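Local coordinates for protein calmodulin, putative (PDB 6TJ6) that probably binds calcium ions through EF-hand motifs, as a small calmodulin-like protein built of two helix-loop-helix pairs, at residues M49-W53 with P54-A58. Numbering follows the deposited sequence.
Sequences MSMAW and PDFEA
W53 and E57, one helical turn apart, and D55, reaching back to A52, show how the second EF-hand of the N-terminal pair passes from its short loop strand into its exiting helix. Strand 50-52 pairs antiparallel with strand 22-24 of the first hand, whose E22 belongs to a calcium site seen in this protein, though no ion is bound to this chain, and the chain then turns roughly at right angles into the helix. A52 holds the N-cap position, and the D55 carboxylate bends back to accept its amide, OD2 of D55 to N of A52 3.0 Å. This is one half of a capping box; an alanine N-cap has no side-chain acceptor for the other. The N-H meets OD2 on its anti side, 21° out of the carboxylate plane, and the bond is bent. With CG beside its own backbone N (chi1 -48°), D55 turns the acid toward the strand end, and a negative group in the first helical turn should suit the helix dipole. M51 CG lies 3.8 Å from D55 CB. The extended M51 chain runs on until M51 SD rests 3.6 Å from F56 CA, near the plane of the phenyl ring at its edge. Both M51 and F56 also pack on L28 of helix 26-34. The indole of W53, CG anti to its backbone N (chi1 165°), leads away from the strand to pack on V8 and R9 of helix 7-15. E57 CB makes a CH-pi contact over its six-membered ring, 3.4 Å above the plane and offset toward the rim, while W53 CZ3 lies 4.0 Å from F56 CD2, at the phenyl edge. Beside this contact the backbone closes the first turn: F56 N binds A52 O, and E57 N meets W53 O at 2.9 Å in an almost straight bond.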
# COMPACT_ATOMS: atom_id res chain seq x y z
N MET A 49 -3.04 -22.10 8.59
CA MET A 49 -3.83 -21.91 7.37
C MET A 49 -3.73 -20.47 6.89
O MET A 49 -3.52 -20.22 5.69
CB MET A 49 -5.29 -22.30 7.61
CG MET A 49 -5.53 -23.80 7.67
SD MET A 49 -7.07 -24.24 6.83
CE MET A 49 -7.19 -25.99 7.21
N SER A 50 -3.87 -19.51 7.80
CA SER A 50 -3.78 -18.10 7.45
C SER A 50 -3.27 -17.32 8.65
O SER A 50 -3.27 -17.81 9.79
CB SER A 50 -5.12 -17.55 6.97
OG SER A 50 -6.10 -17.61 7.99
N MET A 51 -2.83 -16.09 8.39
CA MET A 51 -2.31 -15.20 9.42
C MET A 51 -2.92 -13.82 9.28
O MET A 51 -2.92 -13.25 8.19
CB MET A 51 -0.78 -15.09 9.34
CG MET A 51 0.01 -16.28 9.84
SD MET A 51 1.75 -15.85 9.98
CE MET A 51 2.51 -17.45 10.21
N ALA A 52 -3.43 -13.29 10.39
CA ALA A 52 -3.68 -11.86 10.49
C ALA A 52 -2.39 -11.15 10.87
O ALA A 52 -1.35 -11.78 11.11
CB ALA A 52 -4.80 -11.58 11.49
N TRP A 53 -2.43 -9.81 10.92
CA TRP A 53 -1.21 -9.05 11.19
C TRP A 53 -0.51 -9.42 12.50
O TRP A 53 0.72 -9.55 12.49
CB TRP A 53 -1.51 -7.54 11.18
CG TRP A 53 -0.40 -6.75 11.81
CD1 TRP A 53 -0.45 -6.02 12.97
CD2 TRP A 53 0.95 -6.63 11.33
NE1 TRP A 53 0.78 -5.45 13.23
CE2 TRP A 53 1.65 -5.81 12.23
CE3 TRP A 53 1.62 -7.13 10.21
CZ2 TRP A 53 2.99 -5.48 12.06
CZ3 TRP A 53 2.96 -6.81 10.04
CH2 TRP A 53 3.63 -5.99 10.96
N PRO A 54 -1.20 -9.58 13.64
CA PRO A 54 -0.47 -9.99 14.85
C PRO A 54 0.30 -11.28 14.67
O PRO A 54 1.47 -11.37 15.06
CB PRO A 54 -1.59 -10.12 15.90
CG PRO A 54 -2.65 -9.18 15.43
CD PRO A 54 -2.62 -9.29 13.93
N ASP A 55 -0.33 -12.29 14.05
CA ASP A 55 0.34 -13.56 13.80
C ASP A 55 1.59 -13.36 12.94
O ASP A 55 2.66 -13.90 13.26
CB ASP A 55 -0.62 -14.53 13.11
CG ASP A 55 -1.97 -14.60 13.79
OD1 ASP A 55 -2.00 -14.69 15.04
OD2 ASP A 55 -2.99 -14.57 13.08
N PHE A 56 1.46 -12.61 11.85
CA PHE A 56 2.58 -12.44 10.93
C PHE A 56 3.72 -11.66 11.57
O PHE A 56 4.90 -12.02 11.41
CB PHE A 56 2.11 -11.75 9.65
CG PHE A 56 3.17 -11.60 8.60
CD1 PHE A 56 3.62 -12.71 7.88
CD2 PHE A 56 3.71 -10.36 8.30
CE1 PHE A 56 4.59 -12.58 6.90
CE2 PHE A 56 4.68 -10.22 7.33
CZ PHE A 56 5.13 -11.34 6.62
N GLU A 57 3.40 -10.59 12.30
CA GLU A 57 4.44 -9.81 12.94
C GLU A 57 5.15 -10.63 14.01
O GLU A 57 6.37 -10.55 14.14
CB GLU A 57 3.86 -8.51 13.52
CG GLU A 57 3.34 -8.55 14.95
CD GLU A 57 4.44 -8.35 15.98
OE1 GLU A 57 5.44 -7.69 15.66
OE2 GLU A 57 4.30 -8.86 17.11
N ALA A 58 4.41 -11.47 14.75
CA ALA A 58 5.05 -12.31 15.75
C ALA A 58 5.94 -13.37 15.10
O ALA A 58 7.08 -13.58 15.54
CB ALA A 58 3.99 -12.97 16.64